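Epf (Streptococcus pyogenes, PDB 4ES8) acts as a cell-surface adhesin that binds to cells through an N-terminal domain containing a carbohydrate-binding module. Local coordinates at residues A[84-88]-A[99-103]; A[118-124]-A[202-208]; A[213-217]-A[297-303]. Where two conformers were deposited one is given. Residues are numbered along the deposited sequence.

Contact 1 of 3, residues A[84-88]-A[99-103]. With ACT (acetate ion), chain E.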
ATOM      1  N   SER A  84      -5.657 -18.138  -4.880  1.00  6.88           N
ATOM      2  CA  SER A  84      -7.023 -17.615  -4.976  1.00  7.29           C
ATOM      3  C   SER A  84      -7.799 -17.665  -3.689  1.00  8.99           C
ATOM      4  O   SER A  84      -7.432 -18.385  -2.743  1.00  9.32           O
ATOM      5  CB  SER A  84      -7.803 -18.426  -6.016  1.00  9.40           C
ATOM      6  OG  SER A  84      -8.020 -19.764  -5.591  1.00 10.64           O
ATOM      7  N   ILE A  85      -8.903 -16.914  -3.654  1.00  5.90           N
ATOM      8  CA  ILE A  85      -9.775 -16.872  -2.489  1.00  5.96           C
ATOM      9  C   ILE A  85     -11.196 -16.721  -3.021  1.00  8.32           C
ATOM     10  O   ILE A  85     -11.415 -15.978  -3.988  1.00  6.47           O
ATOM     11  CB  ILE A  85      -9.319 -15.755  -1.518  1.00  8.26           C
ATOM     12  CG1 ILE A  85      -9.993 -15.889  -0.164  1.00  8.14           C
ATOM     13  CG2 ILE A  85      -9.461 -14.320  -2.113  1.00  8.35           C
ATOM     14  CD1 ILE A  85      -9.279 -15.058   0.895  1.00  8.13           C
ATOM     15  N   ALA A  86     -12.128 -17.518  -2.488  1.00  6.69           N
ATOM     16  CA  ALA A  86     -13.468 -17.565  -3.058  1.00  6.45           C
ATOM     17  C   ALA A  86     -14.551 -17.764  -2.024  1.00  8.57           C
ATOM     18  O   ALA A  86     -14.301 -18.353  -0.963  1.00  7.15           O
ATOM     19  CB  ALA A  86     -13.537 -18.722  -4.064  1.00  7.86           C
ATOM     20  N   ALA A  87     -15.768 -17.289  -2.373  1.00  6.82           N
ATOM     21  CA  ALA A  87     -16.965 -17.475  -1.552  1.00  6.44           C
ATOM     22  C   ALA A  87     -18.035 -18.176  -2.352  1.00 10.09           C
ATOM     23  O   ALA A  87     -18.126 -17.984  -3.578  1.00  8.35           O
ATOM     24  CB  ALA A  87     -17.494 -16.133  -1.062  1.00  7.54           C
ATOM     25  N   ARG A  88     -18.849 -18.973  -1.658  1.00  6.47           N
ATOM     26  CA  ARG A  88     -19.985 -19.690  -2.230  1.00  6.56           C
ATOM     27  C   ARG A  88     -21.185 -19.378  -1.375  1.00 10.94           C
ATOM     28  O   ARG A  88     -21.116 -19.541  -0.149  1.00 10.08           O
ATOM     29  CB  ARG A  88     -19.733 -21.204  -2.281  1.00  9.34           C
ATOM     30  CG  ARG A  88     -21.006 -22.015  -2.556  1.00 10.36           C
ATOM     31  CD  ARG A  88     -20.703 -23.477  -2.847  1.00  9.64           C
ATOM     32  NE  ARG A  88     -19.998 -23.611  -4.110  1.00 10.12           N
ATOM     33  CZ  ARG A  88     -19.410 -24.729  -4.515  1.00 15.03           C
ATOM     34  NH1 ARG A  88     -19.515 -25.845  -3.793  1.00 13.75           N
ATOM     35  NH2 ARG A  88     -18.751 -24.758  -5.662  1.00 11.24           N
ATOM     36  N   VAL A  99     -20.288 -11.752   2.305  1.00  6.09           N
ATOM     37  CA  VAL A  99     -19.026 -12.345   2.781  1.00  6.44           C
ATOM     38  C   VAL A  99     -17.896 -11.413   2.325  1.00  9.20           C
ATOM     39  O   VAL A  99     -17.897 -10.956   1.178  1.00  9.07           O
ATOM     40  CB  VAL A  99     -18.816 -13.788   2.248  1.00  9.26           C
ATOM     41  CG1 VAL A  99     -17.413 -14.303   2.566  1.00  9.48           C
ATOM     42  CG2 VAL A  99     -19.878 -14.732   2.803  1.00  9.43           C
ATOM     43  N   ALA A 100     -16.922 -11.149   3.202  1.00  6.59           N
ATOM     44  CA  ALA A 100     -15.773 -10.330   2.833  1.00  6.69           C
ATOM     45  C   ALA A 100     -14.512 -11.030   3.248  1.00  7.96           C
ATOM     46  O   ALA A 100     -14.472 -11.655   4.320  1.00  8.33           O
ATOM     47  CB  ALA A 100     -15.846  -8.968   3.491  1.00  7.90           C
ATOM     48  N   PHE A 101     -13.471 -10.876   2.436  1.00  4.39           N
ATOM     49  CA  PHE A 101     -12.141 -11.361   2.775  1.00  3.47           C
ATOM     50  C   PHE A 101     -11.183 -10.199   2.983  1.00  6.97           C
ATOM     51  O   PHE A 101     -11.318  -9.154   2.340  1.00  6.80           O
ATOM     52  CB  PHE A 101     -11.590 -12.249   1.649  1.00  4.66           C
ATOM     53  CG  PHE A 101     -12.495 -13.422   1.352  1.00  6.14           C
ATOM     54  CD1 PHE A 101     -12.728 -14.402   2.309  1.00  8.48           C
ATOM     55  CD2 PHE A 101     -13.091 -13.561   0.101  1.00  7.26           C
ATOM     56  CE1 PHE A 101     -13.577 -15.476   2.040  1.00  8.47           C
ATOM     57  CE2 PHE A 101     -13.927 -14.637  -0.167  1.00  9.17           C
ATOM     58  CZ  PHE A 101     -14.151 -15.603   0.795  1.00  7.75           C
ATOM     59  N   LYS A 102     -10.184 -10.383   3.848  1.00  5.36           N
ATOM     60  CA  LYS A 102      -9.107  -9.418   3.967  1.00  4.80           C
ATOM     61  C   LYS A 102      -7.829 -10.125   3.598  1.00  7.79           C
ATOM     62  O   LYS A 102      -7.463 -11.127   4.237  1.00  8.01           O
ATOM     63  CB  LYS A 102      -9.013  -8.806   5.386  1.00  7.99           C
ATOM     64  CG  LYS A 102     -10.009  -7.677   5.594  1.00  7.18           C
ATOM     65  CD  LYS A 102      -9.772  -6.980   6.948  1.00  8.00           C
ATOM     66  CE  LYS A 102     -10.398  -5.620   6.971  1.00  8.74           C
ATOM     67  NZ  LYS A 102     -10.000  -4.853   8.206  1.00  7.84           N
ATOM     68  N   VAL A 103      -7.166  -9.641   2.553  1.00  6.40           N
ATOM     69  CA  VAL A 103      -5.855 -10.167   2.149  1.00  5.88           C
ATOM     70  C   VAL A 103      -4.836  -9.135   2.579  1.00  8.42           C
ATOM     71  O   VAL A 103      -4.878  -7.963   2.159  1.00  7.29           O
ATOM     72  CB  VAL A 103      -5.783 -10.492   0.658  1.00  8.96           C
ATOM     73  CG1 VAL A 103      -4.386 -11.009   0.323  1.00 10.56           C
ATOM     74  CG2 VAL A 103      -6.818 -11.551   0.298  1.00  8.45           C
TER
HETATM   75  C   ACT E 503     -20.614 -27.503  -0.644  1.00 26.59           C
HETATM   76  O   ACT E 503     -21.276 -28.167   0.183  1.00 27.59           O
HETATM   77  OXT ACT E 503     -21.183 -26.749  -1.469  1.00 23.21           O
HETATM   78  CH3 ACT E 503     -19.116 -27.759  -0.706  1.00 26.30           C
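Two strands face each other here across the inside of a beta-sandwich rather than edge to edge within one sheet. Their axes approach to 8.2 Å and run nearly antiparallel, at 166°, a spacing too wide for backbone hydrogen bonds and filled instead by side chains. The main projection is Phe101, whose ring reaches from 99-103 to the backbone of 84-88. It fits there because the single methyl of Ala87 leaves room for it, Phe101 CZ lying 3.9 Å from Ala87 CB. At Ala86, whose side chain points away, the ring meets backbone, with Phe101 CZ 3.3 Å from Ala86 O. Ile85 closes the hollow by lying on one face of the ring. Its CG1 sits 3.8 Å from the ring centroid and only 11° off the normal, a CH-pi contact, while Ile85 CD1 is 3.6 Å from Phe101 CG and continues to Val103 CG2 at 4.3 Å. At the other end the small Ala87 CB meets Val99 CG1 at 4.1 Å, so short side chains match where the backbones come closest. Alternation along the strands turns Arg88 away from 99-103; its NE forms a salt bridge with Asp203, and its NH1 donates to OXT of an acetate, probably from the crystallisation liquor, at 3.0 Å. Around this buried centre, strand 84-89 lies between strands 76-80 and 202-213 in one sheet, with Ile78 also touching Phe101 and Phe206 touching Ile85, while strand 97-105 pairs with strand 186-194 in the facing sheet, whose Leu190 packs on Ile85.

Contact 2 of 3, residues A[118-124]-A[202-208]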
ATOM      1  N   PHE A 118      -4.978  -7.453  -9.269  1.00  6.18           N
ATOM      2  CA  PHE A 118      -5.473  -8.814  -9.062  1.00  5.86           C
ATOM      3  C   PHE A 118      -6.380  -9.163 -10.191  1.00  9.59           C
ATOM      4  O   PHE A 118      -6.697  -8.294 -11.002  1.00  8.48           O
ATOM      5  CB  PHE A 118      -6.194  -8.989  -7.703  1.00  6.25           C
ATOM      6  CG  PHE A 118      -7.401  -8.095  -7.498  1.00  6.67           C
ATOM      7  CD1 PHE A 118      -7.247  -6.781  -7.086  1.00  8.88           C
ATOM      8  CD2 PHE A 118      -8.688  -8.572  -7.728  1.00  7.84           C
ATOM      9  CE1 PHE A 118      -8.370  -5.957  -6.901  1.00  8.47           C
ATOM     10  CE2 PHE A 118      -9.805  -7.739  -7.573  1.00  9.19           C
ATOM     11  CZ  PHE A 118      -9.643  -6.439  -7.151  1.00  8.36           C
ATOM     12  N   GLU A 119      -6.818 -10.421 -10.232  1.00  8.26           N
ATOM     13  CA  GLU A 119      -7.780 -10.825 -11.241  1.00  6.98           C
ATOM     14  C   GLU A 119      -9.119 -11.047 -10.580  1.00  8.78           C
ATOM     15  O   GLU A 119      -9.206 -11.796  -9.600  1.00  7.25           O
ATOM     16  CB  GLU A 119      -7.336 -12.124 -11.939  1.00  8.11           C
ATOM     17  CG  GLU A 119      -6.021 -11.990 -12.685  1.00 13.77           C
ATOM     18  CD  GLU A 119      -5.652 -13.257 -13.424  1.00 28.32           C
ATOM     19  OE1 GLU A 119      -6.435 -13.689 -14.302  1.00 17.33           O
ATOM     20  OE2 GLU A 119      -4.553 -13.789 -13.158  1.00 24.34           O
ATOM     21  N   GLN A 120     -10.155 -10.426 -11.116  1.00  6.32           N
ATOM     22  CA  GLN A 120     -11.517 -10.721 -10.714  1.00  6.13           C
ATOM     23  C   GLN A 120     -11.901 -11.957 -11.505  1.00  8.52           C
ATOM     24  O   GLN A 120     -11.998 -11.888 -12.748  1.00  8.38           O
ATOM     25  CB  GLN A 120     -12.461  -9.544 -11.002  1.00  7.22           C
ATOM     26  CG  GLN A 120     -13.935  -9.885 -10.804  1.00  7.60           C
ATOM     27  CD  GLN A 120     -14.167 -10.220  -9.352  1.00  8.49           C
ATOM     28  OE1 GLN A 120     -13.986  -9.372  -8.478  1.00  7.57           O
ATOM     29  NE2 GLN A 120     -14.460 -11.499  -9.074  1.00  7.95           N
ATOM     30  N   GLY A 121     -12.022 -13.084 -10.817  1.00  6.60           N
ATOM     31  CA  GLY A 121     -12.453 -14.339 -11.427  1.00  7.26           C
ATOM     32  C   GLY A 121     -13.970 -14.365 -11.543  1.00  8.78           C
ATOM     33  O   GLY A 121     -14.641 -13.314 -11.502  1.00  8.60           O
ATOM     34  N   GLN A 122     -14.529 -15.574 -11.683  1.00  7.55           N
ATOM     35  CA  GLN A 122     -15.966 -15.761 -11.875  1.00  6.06           C
ATOM     36  C   GLN A 122     -16.798 -14.998 -10.860  1.00  8.45           C
ATOM     37  O   GLN A 122     -16.444 -14.940  -9.684  1.00  7.69           O
ATOM     38  CB  GLN A 122     -16.342 -17.261 -11.800  1.00  6.28           C
ATOM     39  CG  GLN A 122     -16.131 -17.885 -10.416  1.00  7.69           C
ATOM     40  CD  GLN A 122     -16.217 -19.369 -10.531  1.00 13.90           C
ATOM     41  OE1 GLN A 122     -17.308 -19.948 -10.616  1.00 11.31           O
ATOM     42  NE2 GLN A 122     -15.053 -20.005 -10.612  1.00 15.48           N
ATOM     43  N   ILE A 123     -17.882 -14.399 -11.337  1.00  6.46           N
ATOM     44  CA  ILE A 123     -18.887 -13.759 -10.507  1.00  5.62           C
ATOM     45  C   ILE A 123     -20.205 -14.395 -10.882  1.00  8.00           C
ATOM     46  O   ILE A 123     -20.736 -14.127 -11.978  1.00  7.73           O
ATOM     47  CB  ILE A 123     -18.974 -12.215 -10.621  1.00  6.24           C
ATOM     48  CG1 ILE A 123     -17.616 -11.543 -10.305  1.00  6.54           C
ATOM     49  CG2 ILE A 123     -20.093 -11.693  -9.662  1.00  7.56           C
ATOM     50  CD1 ILE A 123     -17.581 -10.045 -10.758  1.00  7.94           C
ATOM     51  N   ALA A 124     -20.776 -15.188  -9.977  1.00  6.08           N
ATOM     52  CA  ALA A 124     -22.076 -15.807 -10.281  1.00  6.19           C
ATOM     53  C   ALA A 124     -23.174 -14.761 -10.510  1.00  8.49           C
ATOM     54  O   ALA A 124     -23.136 -13.663  -9.936  1.00  8.70           O
ATOM     55  CB  ALA A 124     -22.503 -16.701  -9.121  1.00  7.26           C
ATOM     56  N   LEU A 202     -23.853 -20.164  -5.578  1.00  7.37           N
ATOM     57  CA  LEU A 202     -23.361 -18.986  -6.295  1.00  6.21           C
ATOM     58  C   LEU A 202     -21.924 -18.730  -5.872  1.00  8.36           C
ATOM     59  O   LEU A 202     -21.688 -18.397  -4.703  1.00  7.69           O
ATOM     60  CB  LEU A 202     -24.235 -17.748  -6.008  1.00  6.18           C
ATOM     61  CG  LEU A 202     -25.737 -17.871  -6.291  1.00  8.95           C
ATOM     62  CD1 LEU A 202     -26.420 -16.526  -6.073  1.00  7.32           C
ATOM     63  CD2 LEU A 202     -26.028 -18.388  -7.745  1.00  9.90           C
ATOM     64  N   ASP A 203     -20.966 -18.853  -6.816  1.00  6.83           N
ATOM     65  CA  ASP A 203     -19.557 -18.679  -6.497  1.00  5.42           C
ATOM     66  C   ASP A 203     -18.940 -17.398  -7.024  1.00  8.02           C
ATOM     67  O   ASP A 203     -19.277 -16.943  -8.101  1.00  7.82           O
ATOM     68  CB  ASP A 203     -18.727 -19.844  -7.056  1.00  5.35           C
ATOM     69  CG  ASP A 203     -19.089 -21.207  -6.513  1.00  8.82           C
ATOM     70  OD1 ASP A 203     -19.848 -21.267  -5.519  1.00 10.04           O
ATOM     71  OD2 ASP A 203     -18.612 -22.212  -7.082  1.00 14.36           O
ATOM     72  N   VAL A 204     -17.988 -16.843  -6.263  1.00  7.03           N
ATOM     73  CA  VAL A 204     -17.230 -15.648  -6.668  1.00  6.03           C
ATOM     74  C   VAL A 204     -15.780 -15.911  -6.299  1.00  8.07           C
ATOM     75  O   VAL A 204     -15.523 -16.389  -5.189  1.00  6.63           O
ATOM     76  CB  VAL A 204     -17.792 -14.315  -6.095  1.00  8.22           C
ATOM     77  CG1 VAL A 204     -17.879 -14.323  -4.553  1.00  8.38           C
ATOM     78  CG2 VAL A 204     -16.979 -13.114  -6.605  1.00  8.24           C
ATOM     79  N   GLU A 205     -14.845 -15.626  -7.213  1.00  6.26           N
ATOM     80  CA  GLU A 205     -13.428 -15.909  -6.996  0.50  5.71           C
ATOM     81  C   GLU A 205     -12.557 -14.703  -7.318  1.00  8.53           C
ATOM     82  O   GLU A 205     -12.829 -13.992  -8.290  1.00  8.74           O
ATOM     83  CB  GLU A 205     -13.011 -17.101  -7.883  0.50  6.49           C
ATOM     84  CG  GLU A 205     -11.561 -17.532  -7.753  0.50  9.12           C
ATOM     85  CD  GLU A 205     -11.180 -18.560  -8.795  0.50 19.53           C
ATOM     86  OE1 GLU A 205     -10.977 -18.164  -9.966  0.50 12.30           O
ATOM     87  OE2 GLU A 205     -11.091 -19.760  -8.444  0.50 16.92           O
ATOM     88  N   PHE A 206     -11.489 -14.519  -6.526  1.00  5.62           N
ATOM     89  CA  PHE A 206     -10.492 -13.476  -6.711  1.00  5.49           C
ATOM     90  C   PHE A 206      -9.133 -14.130  -6.710  1.00  8.31           C
ATOM     91  O   PHE A 206      -8.929 -15.070  -5.932  1.00  7.90           O
ATOM     92  CB  PHE A 206     -10.557 -12.439  -5.572  1.00  7.10           C
ATOM     93  CG  PHE A 206     -11.960 -12.042  -5.191  1.00  7.88           C
ATOM     94  CD1 PHE A 206     -12.598 -10.981  -5.833  1.00  9.04           C
ATOM     95  CD2 PHE A 206     -12.642 -12.722  -4.175  1.00  7.02           C
ATOM     96  CE1 PHE A 206     -13.888 -10.591  -5.452  1.00  8.07           C
ATOM     97  CE2 PHE A 206     -13.931 -12.321  -3.782  1.00  7.66           C
ATOM     98  CZ  PHE A 206     -14.543 -11.250  -4.420  1.00  6.87           C
ATOM     99  N   LYS A 207      -8.206 -13.687  -7.554  1.00  6.97           N
ATOM    100  CA  LYS A 207      -6.921 -14.391  -7.541  1.00  6.54           C
ATOM    101  C   LYS A 207      -5.751 -13.544  -7.983  1.00  9.04           C
ATOM    102  O   LYS A 207      -5.936 -12.450  -8.519  1.00  8.35           O
ATOM    103  CB  LYS A 207      -6.988 -15.643  -8.451  1.00 10.46           C
ATOM    104  CG  LYS A 207      -7.346 -15.345  -9.896  1.00 13.75           C
ATOM    105  CD  LYS A 207      -7.568 -16.654 -10.682  1.00 16.62           C
ATOM    106  CE  LYS A 207      -8.140 -16.355 -12.041  1.00 30.88           C
ATOM    107  NZ  LYS A 207      -8.112 -17.548 -12.933  1.00 34.45           N
ATOM    108  N   ASN A 208      -4.538 -14.060  -7.729  1.00  8.11           N
ATOM    109  CA  ASN A 208      -3.251 -13.488  -8.187  1.00  7.85           C
ATOM    110  C   ASN A 208      -3.105 -12.024  -7.744  1.00 11.12           C
ATOM    111  O   ASN A 208      -2.962 -11.098  -8.556  1.00 10.66           O
ATOM    112  CB  ASN A 208      -3.121 -13.661  -9.698  1.00  9.01           C
ATOM    113  CG  ASN A 208      -3.027 -15.133 -10.054  1.00 21.43           C
ATOM    114  OD1 ASN A 208      -2.462 -15.958  -9.303  1.00 18.25           O
ATOM    115  ND2 ASN A 208      -3.549 -15.495 -11.205  1.00 19.70           N
TER
HETATM  116  O   HOH W   1     -19.595 -18.304 -10.463  1.00  7.86           O
HETATM  117  O   HOH W   2     -12.902 -17.931 -11.772  1.00 13.79           O
HETATM  118  O   HOH W   3     -18.274 -22.429  -9.766  1.00 30.60           O
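Gln120 lays its amide along the edge of the Phe206 ring, with OE1 3.3 Å from Phe206 CE1. A long polar side chain suits this buried place because both ends of its amide are satisfied: NE2 donates to Gly121 O of its own strand at 3.0 Å, and OE1 bonds to Tyr131 of the facing sheet. Ile123 CG1 and Val204 CG2, 4.1 Å apart, lie on the same inward face. The strands are antiparallel neighbours in one sheet of the sandwich. Glu119 and Lys207 form a hydrogen-bonded pair, with Glu119 N to Lys207 O at 2.8 Å and Lys207 N to Glu119 O at 3.0 Å. Between Gln120 and Ile123 the register slips by one residue, a beta bulge. Glycine suits the bulge, since a CB on Gly121 would clash with Glu205 OE1; its N makes a weak bond to Glu205 O at 2.8 Å. Pairing then resumes through Glu205 N to Gln122 O and Ala124 N to Asp203 O, both 3.0 Å. On the outer face, polar residues meet solvent: two waters link Gln122 OE1 to Asp203, whose OD1 forms a salt bridge with Arg88, and Asn208 ND2 donates to Glu119 OE2 at 2.8 Å.

Contact 3 of 3, residues A[213-217]-A[297-303]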
ATOM      1  N   ASP A 213       4.833  -0.563  -4.190  1.00  6.74           N
ATOM      2  CA  ASP A 213       4.968   0.849  -3.877  1.00  5.83           C
ATOM      3  C   ASP A 213       5.190   1.598  -5.196  1.00  9.95           C
ATOM      4  O   ASP A 213       6.034   1.185  -5.992  1.00  9.88           O
ATOM      5  CB  ASP A 213       6.142   1.017  -2.909  1.00  6.93           C
ATOM      6  CG  ASP A 213       6.241   2.399  -2.294  1.00  7.75           C
ATOM      7  OD1 ASP A 213       6.066   3.380  -3.021  1.00  8.38           O
ATOM      8  OD2 ASP A 213       6.489   2.485  -1.078  1.00 10.15           O
ATOM      9  N   VAL A 214       4.402   2.667  -5.450  1.00  7.43           N
ATOM     10  CA  VAL A 214       4.557   3.453  -6.694  1.00  7.67           C
ATOM     11  C   VAL A 214       4.794   4.934  -6.362  1.00  9.72           C
ATOM     12  O   VAL A 214       4.574   5.812  -7.205  1.00 10.13           O
ATOM     13  CB  VAL A 214       3.346   3.277  -7.637  1.00 10.54           C
ATOM     14  CG1 VAL A 214       3.308   1.865  -8.198  1.00 10.48           C
ATOM     15  CG2 VAL A 214       2.034   3.640  -6.940  1.00 10.54           C
ATOM     16  N   THR A 215       5.301   5.204  -5.152  1.00  7.24           N
ATOM     17  CA  THR A 215       5.567   6.562  -4.711  1.00  7.14           C
ATOM     18  C   THR A 215       6.565   7.276  -5.626  1.00 10.20           C
ATOM     19  O   THR A 215       7.633   6.752  -5.906  1.00  9.46           O
ATOM     20  CB  THR A 215       6.132   6.508  -3.297  1.00  8.19           C
ATOM     21  OG1 THR A 215       5.212   5.791  -2.457  1.00  8.14           O
ATOM     22  CG2 THR A 215       6.387   7.870  -2.724  1.00  9.83           C
ATOM     23  N   ASN A 216       6.247   8.514  -6.010  1.00  9.86           N
ATOM     24  CA  ASN A 216       7.198   9.327  -6.760  1.00 10.24           C
ATOM     25  C   ASN A 216       8.227   9.893  -5.813  1.00 12.87           C
ATOM     26  O   ASN A 216       7.877  10.345  -4.715  1.00 11.64           O
ATOM     27  CB  ASN A 216       6.488  10.469  -7.487  1.00 12.94           C
ATOM     28  CG  ASN A 216       5.610   9.974  -8.599  1.00 23.13           C
ATOM     29  OD1 ASN A 216       6.016   9.141  -9.415  1.00 18.40           O
ATOM     30  ND2 ASN A 216       4.385  10.472  -8.631  1.00 23.52           N
ATOM     31  N   PRO A 217       9.503   9.935  -6.230  1.00 10.81           N
ATOM     32  CA  PRO A 217      10.510  10.560  -5.368  1.00 10.40           C
ATOM     33  C   PRO A 217      10.214  12.043  -5.193  1.00 12.17           C
ATOM     34  O   PRO A 217       9.610  12.670  -6.079  1.00 12.66           O
ATOM     35  CB  PRO A 217      11.823  10.353  -6.127  1.00 12.48           C
ATOM     36  CG  PRO A 217      11.424  10.179  -7.554  1.00 16.25           C
ATOM     37  CD  PRO A 217      10.075   9.491  -7.517  1.00 12.79           C
ATOM     38  N   GLN A 297      13.560   6.952  -5.091  1.00  9.15           N
ATOM     39  CA  GLN A 297      12.613   6.443  -4.101  1.00  8.63           C
ATOM     40  C   GLN A 297      12.994   4.970  -3.879  1.00  9.81           C
ATOM     41  O   GLN A 297      12.821   4.171  -4.798  1.00 10.32           O
ATOM     42  CB  GLN A 297      11.176   6.627  -4.600  1.00  9.90           C
ATOM     43  CG  GLN A 297      10.194   6.954  -3.470  1.00 10.31           C
ATOM     44  CD  GLN A 297      10.258   5.923  -2.371  1.00  9.90           C
ATOM     45  OE1 GLN A 297      10.024   4.736  -2.634  1.00  8.57           O
ATOM     46  NE2 GLN A 297      10.708   6.318  -1.170  1.00  8.34           N
ATOM     47  N   LYS A 298      13.548   4.616  -2.705  1.00  8.06           N
ATOM     48  CA  LYS A 298      14.086   3.255  -2.538  1.00  9.51           C
ATOM     49  C   LYS A 298      13.053   2.159  -2.625  1.00 11.16           C
ATOM     50  O   LYS A 298      13.397   1.047  -3.025  1.00 13.80           O
ATOM     51  CB  LYS A 298      14.834   3.104  -1.225  1.00 12.76           C
ATOM     52  CG  LYS A 298      16.162   3.822  -1.169  1.00 21.82           C
ATOM     53  CD  LYS A 298      16.677   3.648   0.230  1.00 26.65           C
ATOM     54  CE  LYS A 298      18.159   3.561   0.275  1.00 29.86           C
ATOM     55  NZ  LYS A 298      18.599   3.255   1.661  1.00 21.53           N
ATOM     56  N   GLN A 299      11.796   2.440  -2.252  1.00  8.01           N
ATOM     57  CA  GLN A 299      10.793   1.381  -2.284  1.00  6.74           C
ATOM     58  C   GLN A 299      10.180   1.229  -3.676  1.00 10.14           C
ATOM     59  O   GLN A 299      10.010   0.100  -4.135  1.00 11.08           O
ATOM     60  CB  GLN A 299       9.690   1.617  -1.240  1.00  7.43           C
ATOM     61  CG  GLN A 299      10.199   1.474   0.197  1.00 10.03           C
ATOM     62  CD  GLN A 299      11.033   2.630   0.684  1.00 11.62           C
ATOM     63  OE1 GLN A 299      10.739   3.800   0.436  1.00  9.21           O
ATOM     64  NE2 GLN A 299      12.072   2.316   1.438  1.00 13.93           N
ATOM     65  N   SER A 300       9.795   2.346  -4.332  1.00  8.16           N
ATOM     66  CA  SER A 300       9.157   2.240  -5.643  1.00  7.57           C
ATOM     67  C   SER A 300      10.180   2.052  -6.772  1.00  9.56           C
ATOM     68  O   SER A 300       9.803   1.677  -7.883  1.00 10.54           O
ATOM     69  CB  SER A 300       8.341   3.493  -5.917  1.00  8.53           C
ATOM     70  OG  SER A 300       9.229   4.580  -6.142  1.00  8.70           O
ATOM     71  N   LYS A 301      11.454   2.408  -6.485  1.00  8.79           N
ATOM     72  CA  LYS A 301      12.603   2.363  -7.398  1.00  9.45           C
ATOM     73  C   LYS A 301      12.563   3.473  -8.449  1.00 13.46           C
ATOM     74  O   LYS A 301      13.374   3.464  -9.382  1.00 14.69           O
ATOM     75  CB  LYS A 301      12.765   0.984  -8.094  1.00 10.72           C
ATOM     76  CG  LYS A 301      12.759  -0.216  -7.145  1.00 15.07           C
ATOM     77  CD  LYS A 301      13.906  -0.125  -6.156  1.00 15.62           C
ATOM     78  CE  LYS A 301      13.958  -1.262  -5.171  1.00 30.69           C
ATOM     79  NZ  LYS A 301      15.008  -0.978  -4.151  1.00 41.32           N
ATOM     80  N   LYS A 302      11.628   4.430  -8.308  1.00 10.17           N
ATOM     81  CA  LYS A 302      11.527   5.561  -9.227  1.00  9.52           C
ATOM     82  C   LYS A 302      12.598   6.597  -8.916  1.00 12.70           C
ATOM     83  O   LYS A 302      12.814   6.918  -7.751  1.00 10.96           O
ATOM     84  CB  LYS A 302      10.124   6.182  -9.151  1.00 10.71           C
ATOM     85  CG  LYS A 302       9.036   5.265  -9.684  1.00 11.61           C
ATOM     86  CD  LYS A 302       7.677   5.919  -9.448  1.00 15.33           C
ATOM     87  CE  LYS A 302       6.561   5.116 -10.049  1.00 18.70           C
ATOM     88  NZ  LYS A 302       5.289   5.873  -9.975  1.00 22.51           N
ATOM     89  N   THR A 303      13.266   7.123  -9.979  1.00 10.74           N
ATOM     90  CA  THR A 303      14.317   8.131  -9.834  0.50 10.23           C
ATOM     91  C   THR A 303      13.835   9.465 -10.394  1.00 13.93           C
ATOM     92  O   THR A 303      13.165   9.499 -11.433  1.00 12.99           O
ATOM     93  CB  THR A 303      15.614   7.649 -10.506  0.50 14.47           C
ATOM     94  OG1 THR A 303      15.968   6.378  -9.957  0.50 13.09           O
ATOM     95  CG2 THR A 303      16.789   8.631 -10.327  0.50 10.64           C
TER
HETATM   96  O   HOH W   4       7.058   1.388  -8.554  1.00 11.45           O
HETATM   97  O   HOH W   5       5.523   7.813 -11.911  1.00 33.05           O
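Lys302, Pro217 and Asp213 give up the most surface where the linker 213-217 meets the turn 297-303. Lys302 stretches its extended chain along the linker, CD passing 3.6 Å from Thr215 O, until NZ donates to Val214 O at 2.9 Å and, weakly, to Asn216 OD1 at 3.4 Å, the ND2 of Asn216 being hydrogen-bonded to Asp240; lysine suits the place because it combines an apolar stem with a charged tip. Pro217 fills the gap beside that stem, with CD 3.7 Å from Lys302 CB and CG 3.6 Å from Lys302 O, and on the Gln297 side its CB lies 4.1 Å from Gln297 CB. Asp213 is covered by the turn, its OD2 3.3 Å from Gln299 CB and its O 3.3 Å from Ser300 CB, a crowded spot that suits a small hydroxyl residue. Its OD1 accepts from Thr215 N at 2.9 Å and Thr215 OG1 at 2.6 Å, while OD2 bonds to His112. The bend leaves Thr215 O facing Ser300, whose OG donates to it at 2.7 Å and also accepts from Lys302 N at 3.2 Å. The arrangement is an Asx turn packed against an ST turn, at the junction between the sandwich and the following domain, probably the fibronectin-like one.

From the N terminus, the chain first runs through 84-88 and, after ten intervening residues, returns in 99-103, so contact 1 closes a short loop and brings the two sheets of the sandwich face to face. Contact 2 opens afterwards and closes a much longer loop, joining neighbouring strands of one sheet. The two touch: strands 84-89 and 202-213 are adjacent, and Arg88 forms a salt bridge with Asp203. Contact 3, about 30 Å between centres from either other contact, closes a second long loop, of 79 intervening residues, tying the end of strand 202-213 and the linker after it to the turn after strand 290-297 in the next domain. The three stand in series, neither nested nor crossed.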